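Local coordinates for Lmo0325 protein (Listeria monocytogenes EGD-e, PDB 4RYK), which probably binds DNA as a transcriptional regulator of the Rgg type, with an N-terminal helix-turn-helix domain and a helical-repeat C-terminal domain, at residues L153-W159 with F182-K188; K146-H150 with S172-E176; L161-F167 with L202-L206; D80-F86 with R116-L120. All coordinates share one frame. Residue numbers count along the deposited sequence, not the author numbering.

Interaction 1: residues L153-W159 with F182-K188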
# COMPACT_ATOMS: atom_id res chain seq x y z
N LEU A 153 3.73 -18.75 -19.25
CA LEU A 153 2.59 -19.00 -18.37
C LEU A 153 2.00 -20.42 -18.48
O LEU A 153 1.43 -20.94 -17.53
CB LEU A 153 1.48 -18.01 -18.67
CG LEU A 153 1.80 -16.53 -18.41
CD1 LEU A 153 0.62 -15.68 -18.88
CD2 LEU A 153 2.08 -16.28 -16.93
N TRP A 154 2.05 -21.00 -19.68
CA TRP A 154 1.58 -22.37 -19.96
C TRP A 154 2.12 -23.34 -18.97
O TRP A 154 3.31 -23.33 -18.64
CB TRP A 154 2.06 -22.74 -21.36
CG TRP A 154 1.68 -24.00 -21.89
CD1 TRP A 154 0.41 -24.53 -21.90
CD2 TRP A 154 2.51 -24.89 -22.68
NE1 TRP A 154 0.41 -25.71 -22.59
CE2 TRP A 154 1.68 -25.97 -23.08
CE3 TRP A 154 3.87 -24.87 -23.09
CZ2 TRP A 154 2.18 -27.07 -23.89
CZ3 TRP A 154 4.38 -25.96 -23.86
CH2 TRP A 154 3.52 -27.05 -24.26
N LYS A 155 1.22 -24.14 -18.45
CA LYS A 155 1.52 -25.22 -17.47
C LYS A 155 1.94 -24.74 -16.06
O LYS A 155 2.21 -25.56 -15.23
CB LYS A 155 2.51 -26.26 -18.04
CG LYS A 155 1.94 -27.11 -19.17
CD LYS A 155 2.96 -28.16 -19.70
CE LYS A 155 3.99 -27.51 -20.60
NZ LYS A 155 4.91 -28.44 -21.23
N MSE A 156 1.99 -23.45 -15.79
CA MSE A 156 2.20 -23.00 -14.39
C MSE A 156 0.90 -23.16 -13.64
O MSE A 156 -0.20 -22.88 -14.15
CB MSE A 156 2.63 -21.54 -14.32
CG MSE A 156 3.99 -21.32 -14.93
SE MSE A 156 4.58 -19.43 -14.75
CE MSE A 156 4.35 -19.27 -12.84
N GLN A 157 1.01 -23.60 -12.41
CA GLN A 157 -0.17 -23.93 -11.61
C GLN A 157 -0.47 -22.86 -10.60
O GLN A 157 -1.61 -22.77 -10.11
CB GLN A 157 0.06 -25.23 -10.82
CG GLN A 157 0.41 -26.45 -11.63
CD GLN A 157 -0.66 -26.81 -12.62
OE1 GLN A 157 -0.38 -27.49 -13.60
NE2 GLN A 157 -1.90 -26.34 -12.38
N THR A 158 0.56 -22.12 -10.22
CA THR A 158 0.40 -21.06 -9.22
C THR A 158 1.23 -19.84 -9.68
O THR A 158 2.32 -19.97 -10.27
CB THR A 158 0.79 -21.51 -7.82
OG1 THR A 158 2.15 -21.87 -7.83
CG2 THR A 158 0.08 -22.73 -7.41
N TRP A 159 0.64 -18.67 -9.47
CA TRP A 159 1.19 -17.40 -9.95
C TRP A 159 1.63 -16.55 -8.76
O TRP A 159 1.00 -16.60 -7.72
CB TRP A 159 0.13 -16.67 -10.71
CG TRP A 159 -0.14 -17.17 -12.10
CD1 TRP A 159 0.21 -18.35 -12.65
CD2 TRP A 159 -0.93 -16.50 -13.07
NE1 TRP A 159 -0.27 -18.45 -13.95
CE2 TRP A 159 -1.01 -17.34 -14.21
CE3 TRP A 159 -1.57 -15.27 -13.11
CZ2 TRP A 159 -1.66 -16.96 -15.37
CZ3 TRP A 159 -2.25 -14.91 -14.25
CH2 TRP A 159 -2.28 -15.76 -15.38
N PHE A 182 -6.18 -19.36 -18.01
CA PHE A 182 -5.23 -18.54 -17.25
C PHE A 182 -5.95 -17.70 -16.17
O PHE A 182 -5.47 -17.57 -15.05
CB PHE A 182 -4.42 -17.60 -18.15
CG PHE A 182 -3.34 -18.26 -18.96
CD1 PHE A 182 -2.70 -19.41 -18.54
CD2 PHE A 182 -2.95 -17.71 -20.14
CE1 PHE A 182 -1.71 -20.01 -19.30
CE2 PHE A 182 -1.98 -18.32 -20.93
CZ PHE A 182 -1.36 -19.47 -20.51
N TYR A 183 -7.08 -17.11 -16.53
CA TYR A 183 -7.92 -16.42 -15.59
C TYR A 183 -8.28 -17.27 -14.35
O TYR A 183 -8.16 -16.79 -13.20
CB TYR A 183 -9.19 -15.93 -16.31
CG TYR A 183 -10.22 -15.28 -15.40
CD1 TYR A 183 -10.15 -13.95 -15.10
CD2 TYR A 183 -11.27 -16.00 -14.85
CE1 TYR A 183 -11.08 -13.35 -14.26
CE2 TYR A 183 -12.21 -15.40 -14.02
CZ TYR A 183 -12.09 -14.07 -13.73
OH TYR A 183 -12.98 -13.42 -12.89
N GLN A 184 -8.69 -18.52 -14.56
CA GLN A 184 -8.96 -19.43 -13.44
C GLN A 184 -7.70 -19.65 -12.59
O GLN A 184 -7.74 -19.55 -11.39
CB GLN A 184 -9.60 -20.74 -13.92
CG GLN A 184 -11.04 -20.52 -14.34
CD GLN A 184 -11.68 -21.69 -15.11
OE1 GLN A 184 -11.06 -22.75 -15.37
NE2 GLN A 184 -12.94 -21.50 -15.48
N ILE A 185 -6.55 -19.84 -13.18
CA ILE A 185 -5.33 -19.91 -12.35
C ILE A 185 -5.04 -18.61 -11.57
O ILE A 185 -4.69 -18.67 -10.39
CB ILE A 185 -4.11 -20.19 -13.22
CG1 ILE A 185 -4.32 -21.43 -14.10
CG2 ILE A 185 -2.87 -20.32 -12.37
CD1 ILE A 185 -4.04 -22.75 -13.43
N MSE A 186 -5.15 -17.46 -12.25
CA MSE A 186 -5.02 -16.09 -11.67
C MSE A 186 -5.92 -16.07 -10.45
O MSE A 186 -5.52 -15.59 -9.38
CB MSE A 186 -5.32 -14.92 -12.70
CG MSE A 186 -5.23 -13.27 -12.59
SE MSE A 186 -6.88 -12.82 -11.52
CE MSE A 186 -7.83 -12.70 -13.22
N LEU A 187 -7.16 -16.53 -10.57
CA LEU A 187 -8.09 -16.41 -9.43
C LEU A 187 -7.58 -17.08 -8.17
O LEU A 187 -7.83 -16.57 -7.11
CB LEU A 187 -9.49 -16.93 -9.72
CG LEU A 187 -10.38 -16.08 -10.61
CD1 LEU A 187 -11.74 -16.76 -10.76
CD2 LEU A 187 -10.50 -14.65 -10.06
N LYS A 188 -6.88 -18.20 -8.27
CA LYS A 188 -6.32 -18.84 -7.08
C LYS A 188 -5.30 -17.92 -6.38
O LYS A 188 -5.17 -17.92 -5.19
CB LYS A 188 -5.63 -20.12 -7.44
CG LYS A 188 -6.58 -21.10 -8.08
CD LYS A 188 -5.96 -22.49 -8.21
CE LYS A 188 -4.56 -22.44 -8.80
NZ LYS A 188 -4.09 -23.80 -9.22
O HOH W 1 -2.42 -19.01 -9.04

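Interaction 2: residues K146-H150 with S172-E176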
# COMPACT_ATOMS: atom_id res chain seq x y z
N LYS A 146 4.72 -13.52 -28.90
CA LYS A 146 3.48 -13.99 -28.26
C LYS A 146 3.64 -15.43 -27.78
O LYS A 146 3.16 -15.80 -26.72
CB LYS A 146 2.33 -13.92 -29.23
CG LYS A 146 1.99 -12.52 -29.71
CD LYS A 146 1.30 -12.58 -31.07
CE LYS A 146 0.06 -13.47 -31.08
NZ LYS A 146 -0.16 -14.08 -32.43
N LYS A 147 4.34 -16.23 -28.57
CA LYS A 147 4.64 -17.58 -28.17
C LYS A 147 5.49 -17.64 -26.90
O LYS A 147 5.27 -18.48 -26.02
CB LYS A 147 5.37 -18.29 -29.30
CG LYS A 147 5.73 -19.73 -28.98
CD LYS A 147 6.26 -20.41 -30.24
CE LYS A 147 7.22 -21.54 -29.90
NZ LYS A 147 6.51 -22.57 -29.12
N ILE A 148 6.49 -16.78 -26.80
CA ILE A 148 7.32 -16.77 -25.60
C ILE A 148 6.48 -16.48 -24.35
O ILE A 148 6.64 -17.09 -23.32
CB ILE A 148 8.46 -15.75 -25.74
CG1 ILE A 148 9.57 -16.35 -26.61
CG2 ILE A 148 9.04 -15.38 -24.38
CD1 ILE A 148 10.55 -15.30 -27.10
N ILE A 149 5.57 -15.55 -24.46
CA ILE A 149 4.76 -15.14 -23.33
C ILE A 149 3.77 -16.26 -22.99
O ILE A 149 3.65 -16.66 -21.85
CB ILE A 149 4.01 -13.84 -23.66
CG1 ILE A 149 5.01 -12.71 -23.81
CG2 ILE A 149 2.97 -13.54 -22.57
CD1 ILE A 149 4.48 -11.54 -24.63
N HIS A 150 3.10 -16.77 -24.01
CA HIS A 150 2.20 -17.91 -23.83
C HIS A 150 2.90 -19.06 -23.13
O HIS A 150 2.35 -19.65 -22.18
CB HIS A 150 1.64 -18.41 -25.16
CG HIS A 150 0.94 -19.71 -25.03
ND1 HIS A 150 1.60 -20.93 -25.09
CD2 HIS A 150 -0.35 -20.00 -24.73
CE1 HIS A 150 0.73 -21.91 -24.88
NE2 HIS A 150 -0.46 -21.37 -24.67
N SER A 172 -4.62 -10.38 -24.71
CA SER A 172 -5.18 -10.39 -26.05
C SER A 172 -4.39 -11.33 -26.99
O SER A 172 -4.84 -11.65 -28.08
CB SER A 172 -5.24 -8.94 -26.59
OG SER A 172 -3.93 -8.42 -26.87
N PHE A 173 -3.21 -11.79 -26.57
CA PHE A 173 -2.45 -12.72 -27.39
C PHE A 173 -2.99 -14.14 -27.40
O PHE A 173 -2.57 -14.92 -28.22
CB PHE A 173 -0.99 -12.76 -26.97
CG PHE A 173 -0.32 -11.41 -26.94
CD1 PHE A 173 -0.69 -10.41 -27.83
CD2 PHE A 173 0.68 -11.15 -26.02
CE1 PHE A 173 -0.07 -9.17 -27.80
CE2 PHE A 173 1.30 -9.92 -25.99
CZ PHE A 173 0.93 -8.93 -26.87
N PHE A 174 -3.89 -14.48 -26.51
CA PHE A 174 -4.27 -15.88 -26.35
C PHE A 174 -5.66 -16.13 -26.90
O PHE A 174 -6.50 -15.25 -26.88
CB PHE A 174 -4.26 -16.27 -24.89
CG PHE A 174 -3.07 -15.76 -24.12
CD1 PHE A 174 -1.79 -15.98 -24.56
CD2 PHE A 174 -3.26 -15.09 -22.93
CE1 PHE A 174 -0.70 -15.53 -23.82
CE2 PHE A 174 -2.18 -14.60 -22.20
CZ PHE A 174 -0.89 -14.84 -22.65
N GLU A 175 -5.91 -17.35 -27.37
CA GLU A 175 -7.28 -17.78 -27.67
C GLU A 175 -8.14 -17.72 -26.41
O GLU A 175 -7.64 -17.81 -25.26
CB GLU A 175 -7.30 -19.22 -28.16
CG GLU A 175 -6.40 -19.46 -29.35
CD GLU A 175 -6.51 -20.87 -29.87
OE1 GLU A 175 -6.30 -21.83 -29.07
OE2 GLU A 175 -6.81 -21.01 -31.08
N GLU A 176 -9.43 -17.64 -26.62
CA GLU A 176 -10.38 -17.49 -25.55
C GLU A 176 -10.29 -18.62 -24.55
O GLU A 176 -10.35 -18.38 -23.35
CB GLU A 176 -11.79 -17.39 -26.08
CG GLU A 176 -12.77 -16.98 -24.99
CD GLU A 176 -14.14 -16.55 -25.53
OE1 GLU A 176 -14.28 -16.31 -26.75
OE2 GLU A 176 -15.10 -16.44 -24.74

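Interaction 3: residues L161-F167 with L202-L206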
# COMPACT_ATOMS: atom_id res chain seq x y z
N LEU A 161 2.82 -12.27 -8.27
CA LEU A 161 2.30 -11.08 -8.93
C LEU A 161 2.97 -10.80 -10.27
O LEU A 161 2.38 -10.16 -11.13
CB LEU A 161 2.40 -9.87 -8.03
CG LEU A 161 1.55 -10.02 -6.78
CD1 LEU A 161 1.71 -8.79 -5.90
CD2 LEU A 161 0.08 -10.25 -7.06
N GLU A 162 4.18 -11.30 -10.46
CA GLU A 162 4.83 -11.19 -11.77
C GLU A 162 3.94 -11.74 -12.90
O GLU A 162 3.80 -11.13 -13.94
CB GLU A 162 6.18 -11.92 -11.72
CG GLU A 162 6.92 -11.97 -13.06
CD GLU A 162 7.53 -10.62 -13.42
OE1 GLU A 162 7.56 -9.71 -12.55
OE2 GLU A 162 8.01 -10.46 -14.53
N GLU A 163 3.32 -12.89 -12.69
CA GLU A 163 2.50 -13.48 -13.74
C GLU A 163 1.21 -12.74 -13.91
O GLU A 163 0.70 -12.62 -15.01
CB GLU A 163 2.24 -14.96 -13.47
CG GLU A 163 3.46 -15.85 -13.68
CD GLU A 163 4.49 -15.75 -12.54
OE1 GLU A 163 4.09 -15.70 -11.36
OE2 GLU A 163 5.70 -15.70 -12.80
N VAL A 164 0.70 -12.18 -12.82
CA VAL A 164 -0.49 -11.32 -12.87
C VAL A 164 -0.20 -10.12 -13.78
O VAL A 164 -1.00 -9.77 -14.64
CB VAL A 164 -0.93 -10.80 -11.47
CG1 VAL A 164 -2.11 -9.93 -11.61
CG2 VAL A 164 -1.33 -11.96 -10.58
N ARG A 165 0.97 -9.53 -13.63
CA ARG A 165 1.35 -8.41 -14.51
C ARG A 165 1.58 -8.87 -15.94
O ARG A 165 1.19 -8.20 -16.88
CB ARG A 165 2.63 -7.79 -13.99
CG ARG A 165 2.41 -7.04 -12.71
CD ARG A 165 3.75 -6.90 -12.04
NE ARG A 165 3.55 -5.96 -11.01
CZ ARG A 165 3.92 -6.05 -9.76
NH1 ARG A 165 4.68 -7.07 -9.24
NH2 ARG A 165 3.56 -5.00 -9.04
N ILE A 166 2.21 -10.02 -16.12
CA ILE A 166 2.44 -10.52 -17.46
C ILE A 166 1.10 -10.75 -18.17
O ILE A 166 0.88 -10.29 -19.30
CB ILE A 166 3.30 -11.78 -17.44
CG1 ILE A 166 4.76 -11.44 -17.11
CG2 ILE A 166 3.22 -12.47 -18.80
CD1 ILE A 166 5.58 -12.62 -16.65
N PHE A 167 0.19 -11.44 -17.46
CA PHE A 167 -1.11 -11.80 -17.98
C PHE A 167 -1.81 -10.56 -18.40
O PHE A 167 -2.43 -10.52 -19.47
CB PHE A 167 -1.96 -12.45 -16.91
CG PHE A 167 -3.30 -12.85 -17.37
CD1 PHE A 167 -3.44 -13.69 -18.46
CD2 PHE A 167 -4.41 -12.48 -16.68
CE1 PHE A 167 -4.69 -14.12 -18.87
CE2 PHE A 167 -5.66 -12.91 -17.07
CZ PHE A 167 -5.80 -13.71 -18.17
N LEU A 202 -3.39 -4.10 -7.64
CA LEU A 202 -3.07 -4.73 -8.94
C LEU A 202 -4.21 -5.61 -9.42
O LEU A 202 -4.60 -5.54 -10.56
CB LEU A 202 -1.85 -5.57 -8.77
CG LEU A 202 -1.36 -6.25 -10.05
CD1 LEU A 202 -0.83 -5.22 -11.03
CD2 LEU A 202 -0.27 -7.26 -9.68
N PHE A 203 -4.81 -6.43 -8.54
CA PHE A 203 -5.96 -7.18 -8.99
C PHE A 203 -7.13 -6.28 -9.38
O PHE A 203 -7.80 -6.56 -10.38
CB PHE A 203 -6.35 -8.24 -7.97
CG PHE A 203 -5.43 -9.42 -8.00
CD1 PHE A 203 -5.60 -10.41 -8.94
CD2 PHE A 203 -4.44 -9.55 -7.11
CE1 PHE A 203 -4.77 -11.50 -8.98
CE2 PHE A 203 -3.59 -10.64 -7.15
CZ PHE A 203 -3.75 -11.61 -8.07
N CYS A 204 -7.41 -5.22 -8.61
CA CYS A 204 -8.48 -4.30 -8.97
C CYS A 204 -8.32 -3.73 -10.35
O CYS A 204 -9.24 -3.75 -11.15
CB CYS A 204 -8.59 -3.14 -8.00
SG CYS A 204 -9.29 -3.58 -6.38
N HIS A 205 -7.12 -3.25 -10.62
CA HIS A 205 -6.78 -2.73 -11.91
C HIS A 205 -7.00 -3.77 -13.03
O HIS A 205 -7.53 -3.46 -14.09
CB HIS A 205 -5.33 -2.32 -11.86
CG HIS A 205 -4.81 -1.83 -13.16
ND1 HIS A 205 -5.09 -0.58 -13.64
CD2 HIS A 205 -4.06 -2.44 -14.10
CE1 HIS A 205 -4.51 -0.42 -14.82
NE2 HIS A 205 -3.88 -1.54 -15.13
N LEU A 206 -6.53 -4.98 -12.82
CA LEU A 206 -6.68 -6.01 -13.84
C LEU A 206 -8.17 -6.31 -14.03
O LEU A 206 -8.65 -6.41 -15.16
CB LEU A 206 -5.98 -7.27 -13.40
CG LEU A 206 -6.27 -8.50 -14.28
CD1 LEU A 206 -5.89 -8.19 -15.72
CD2 LEU A 206 -5.51 -9.71 -13.80

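Interaction 4: residues D80-F86 with R116-L120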
# COMPACT_ATOMS: atom_id res chain seq x y z
N ASP A 80 13.83 -3.78 -8.16
CA ASP A 80 13.71 -4.02 -9.59
C ASP A 80 12.60 -3.11 -10.08
O ASP A 80 11.47 -3.23 -9.69
CB ASP A 80 13.42 -5.51 -9.79
CG ASP A 80 13.03 -5.89 -11.21
OD1 ASP A 80 12.91 -5.04 -12.10
OD2 ASP A 80 12.83 -7.09 -11.42
N SER A 81 12.94 -2.13 -10.89
CA SER A 81 11.98 -1.13 -11.29
C SER A 81 11.41 -1.42 -12.68
O SER A 81 10.79 -0.53 -13.31
CB SER A 81 12.70 0.23 -11.29
OG SER A 81 13.86 0.12 -12.11
N PHE A 82 11.57 -2.66 -13.19
CA PHE A 82 11.07 -2.96 -14.52
C PHE A 82 9.64 -2.51 -14.68
O PHE A 82 9.33 -1.78 -15.63
CB PHE A 82 11.18 -4.44 -14.89
CG PHE A 82 10.58 -4.75 -16.23
CD1 PHE A 82 11.30 -4.56 -17.38
CD2 PHE A 82 9.25 -5.22 -16.33
CE1 PHE A 82 10.73 -4.82 -18.63
CE2 PHE A 82 8.70 -5.48 -17.56
CZ PHE A 82 9.44 -5.29 -18.72
N TRP A 83 8.74 -2.94 -13.81
CA TRP A 83 7.30 -2.72 -14.08
C TRP A 83 6.92 -1.24 -13.93
O TRP A 83 6.12 -0.71 -14.71
CB TRP A 83 6.41 -3.62 -13.21
CG TRP A 83 6.46 -5.06 -13.66
CD1 TRP A 83 7.09 -6.08 -13.06
CD2 TRP A 83 5.91 -5.58 -14.87
NE1 TRP A 83 6.93 -7.24 -13.80
CE2 TRP A 83 6.22 -6.93 -14.93
CE3 TRP A 83 5.18 -5.01 -15.92
CZ2 TRP A 83 5.86 -7.73 -16.00
CZ3 TRP A 83 4.81 -5.80 -16.98
CH2 TRP A 83 5.13 -7.15 -17.00
N ILE A 84 7.49 -0.58 -12.94
CA ILE A 84 7.33 0.87 -12.79
C ILE A 84 7.77 1.59 -14.07
O ILE A 84 7.04 2.41 -14.63
CB ILE A 84 8.19 1.39 -11.64
CG1 ILE A 84 7.63 0.91 -10.29
CG2 ILE A 84 8.28 2.91 -11.68
CD1 ILE A 84 8.68 0.83 -9.19
N ASP A 85 8.98 1.27 -14.54
CA ASP A 85 9.52 1.94 -15.73
C ASP A 85 8.68 1.63 -16.93
O ASP A 85 8.39 2.51 -17.72
CB ASP A 85 10.93 1.47 -16.03
CG ASP A 85 11.90 1.82 -14.94
OD1 ASP A 85 11.59 2.74 -14.19
OD2 ASP A 85 12.96 1.15 -14.82
N PHE A 86 8.28 0.38 -17.06
CA PHE A 86 7.56 -0.02 -18.27
C PHE A 86 6.20 0.66 -18.37
O PHE A 86 5.74 1.07 -19.44
CB PHE A 86 7.37 -1.54 -18.29
CG PHE A 86 6.59 -2.03 -19.46
CD1 PHE A 86 7.12 -1.92 -20.76
CD2 PHE A 86 5.32 -2.55 -19.30
CE1 PHE A 86 6.40 -2.35 -21.87
CE2 PHE A 86 4.60 -3.00 -20.40
CZ PHE A 86 5.14 -2.91 -21.68
N ARG A 116 10.08 -10.76 -20.17
CA ARG A 116 10.04 -9.30 -20.06
C ARG A 116 10.51 -8.67 -21.33
O ARG A 116 9.91 -7.68 -21.79
CB ARG A 116 10.87 -8.83 -18.87
CG ARG A 116 10.17 -9.14 -17.56
CD ARG A 116 10.98 -8.66 -16.38
NE ARG A 116 10.32 -8.80 -15.07
CZ ARG A 116 10.81 -8.25 -13.96
NH1 ARG A 116 11.93 -7.54 -14.03
NH2 ARG A 116 10.22 -8.42 -12.79
N LYS A 117 11.55 -9.22 -21.92
CA LYS A 117 12.01 -8.71 -23.23
C LYS A 117 10.97 -8.87 -24.30
O LYS A 117 10.79 -7.97 -25.11
CB LYS A 117 13.29 -9.39 -23.66
CG LYS A 117 14.44 -8.99 -22.77
CD LYS A 117 15.78 -9.44 -23.32
CE LYS A 117 16.03 -10.91 -23.11
NZ LYS A 117 17.47 -11.10 -22.74
N ALA A 118 10.26 -9.99 -24.29
CA ALA A 118 9.21 -10.20 -25.30
C ALA A 118 8.12 -9.15 -25.13
O ALA A 118 7.59 -8.61 -26.10
CB ALA A 118 8.66 -11.62 -25.21
N ILE A 119 7.81 -8.81 -23.90
CA ILE A 119 6.76 -7.81 -23.66
C ILE A 119 7.17 -6.46 -24.25
O ILE A 119 6.41 -5.79 -24.97
CB ILE A 119 6.41 -7.73 -22.16
CG1 ILE A 119 5.48 -8.90 -21.81
CG2 ILE A 119 5.69 -6.43 -21.81
CD1 ILE A 119 5.44 -9.18 -20.35
N LEU A 120 8.39 -6.08 -23.97
CA LEU A 120 8.90 -4.85 -24.47
C LEU A 120 8.95 -4.84 -26.01
O LEU A 120 8.57 -3.86 -26.63
CB LEU A 120 10.31 -4.67 -23.92
CG LEU A 120 10.51 -3.91 -22.62
CD1 LEU A 120 11.97 -4.04 -22.21
CD2 LEU A 120 10.19 -2.43 -22.79

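Interaction 1: residues L153-W159 with F182-K188
Trp159, Phe182 and Ile185 carry most of this contact between a loop and a helix. The loop joins helix 143-153 to helix 161-170, and its partner is the middle of helix 176-193. Both belong to the helical C-terminal domain, of Rgg type and TPR-related by family. Trp159 lays its indole along the helix. The methyl CG2 of Ile185 sits over the indole face, 3.8 Å from the centroid of the Trp159 five-membered ring, a CH-pi contact. At the six-membered ring, Trp159 CZ3 comes within 3.4 Å of Met186 CB. Met186 is a selenomethionine here, as is Met156. The ring of Phe182 receives Leu153 CB over its face, 4.0 Å from the centroid, a second CH-pi contact. Trp159 CH2 also packs on Phe182 CB at 4.0 Å. Between Leu153 and Trp159 the chain makes a type II beta turn, Leu153 to Met156, closed by Met156 N to Leu153 O at 3.1 Å. Beyond the turn, Gln157 O accepts a hydrogen bond from Lys188 NZ at 2.8 Å. A water links Trp159 N (3.1 Å) to Ile185 O (2.7 Å). Edge-to-face rings extend the cluster: Phe167 meets Trp159, and Phe174 meets Phe182. The contact is therefore mainly hydrophobic. Both polar links, the lysine and the water, use loop backbone groups, so they tie the loop main chain, rather than its side chains, to the helix.

Interaction 2: residues K146-H150 with S172-E176
Two consecutive phenylalanines of the loop after helix 161-170 pack against one side of helix 143-153. Ser172 and Phe173 form the end of a 3-10 segment. Phe173 points toward the helix and has the largest area covered in this contact. Lys146 CG lies over the Phe173 ring face, 4.0 Å from its centroid, a CH-pi contact made by the aliphatic part of the lysine. The charged end of Lys146 forms a salt bridge with Asp143. Ile149 CD1 meets Phe173 CE2 at 3.8 Å. Phe174 follows with an extended backbone, and its ring reaches the next turn of the helix. Ile149 CG2 lies at the ring edge, 4.1 Å from Phe174 CZ. Phe174 CE1 is 3.8 Å from His150 CA and 3.9 Å from His150 CB. Ile149 thus touches both rings. No hydrogen bond crosses between the segments. Glu175 takes the N-cap position of helix 176-193, and Glu176 begins that helix. The loop sits where several helices of the C-terminal domain converge. Phe173 also touches Thr122 of helix 113-132, and Phe174 packs on Phe167 of helix 161-170 and edge-to-face with Phe182 of helix 176-193.

Interaction 3: residues L161-F167 with L202-L206
Val164 CG1 lies over one face of the Phe203 ring, while Val164 CG2 makes the closest approach, 3.5 Å from Phe203 CZ. Val164 CG1 also reaches Leu202 CD2 at 3.8 Å and Leu206 CD2 at 4.1 Å. This one valine thus meets all three contacting residues of segment 202-206. Leu161, one helical turn earlier, continues the same stripe: Leu161 CD2 is 3.7 Å from Phe203 CE2 and 4.0 Å from Leu202 CD2. One turn later, Leu206 CD2 lies at the ring edge of Phe167, 4.1 Å from Phe167 CD2. At the side of the interface Leu202 CD2 rests on the aliphatic part of Arg165, 4.1 Å from Arg165 CG, and also lies over one face of the guanidinium. The segments run nearly parallel, 19° apart, with axes 10.8 Å apart at closest approach. Helices 161-170 and 197-216 are separated in sequence by helix 176-193, whose Met186 also packs on Phe203. Such parallel pairing of alternate helices is consistent with the TPR-like repeats expected of the Rgg C-terminal domain. The polar groups of Glu162 and Glu163 are engaged elsewhere, Glu163 with Lys21 of the second subunit among others. The contact is made by van der Waals packing of mostly apolar side chains, with no hydrogen bond between the segments.

Interaction 4: residues D80-F86 with R116-L120
The contact belongs to an Asx turn at the start of helix 82-91, whose aspartate also salt-bridges helix 113-132. Asp80 OD1 accepts from Phe82 N at 2.9 Å; Ser81 occupies the N-cap position, without a side-chain capping bond. Asp80 OD2 and Arg116 NH1 form a hydrogen-bonded salt bridge at 2.8 Å. Two weak bonds supplement it, Arg116 NH1 to Asp80 OD1 at 3.3 Å and Arg116 NH2 to Asp80 OD2 at 3.2 Å. The arginine side chain lies across the Phe82 ring, with Arg116 CD 3.9 Å from the centroid, a CH-pi contact. The helices are parallel here, their short segments 1° apart, in the all-helical body of this Rgg-type regulator. Further along them the contact turns apolar. Phe82 CE1 meets Leu120 CD1 at 3.9 Å, and Phe86 CZ meets Ile119 CG2 at 3.6 Å. Trp83 CH2 meets Ile119 CD1 at 3.9 Å. Glu162 of helix 161-170 hydrogen-bonds Trp83 NE1 and makes a salt bridge with Arg116 NE. Arg116 also packs on Met61 of the second subunit.

How the interactions relate
Interaction 3 lies nearest the centre of the chain and is almost entirely apolar, with no hydrogen bond between its segments. Interaction 1 is also largely buried, but adds a lysine hydrogen bond and a water bridge. Interactions 2 and 4 are partly buried: the first relies on aromatic and aliphatic contacts, the second on a salt bridge beside an apolar patch. Helix 176-193 links interactions 1 and 3, where Met186 SE meets Phe203 CE1 at 3.6 Å. Phe174 and Phe182 join interactions 1 and 2. Ile149 carries interaction 2 onto Ile119 of interaction 4. Glu162 ties interaction 3 to interaction 4 by polar bonds. Interactions 1, 3 and 4 also touch the second subunit.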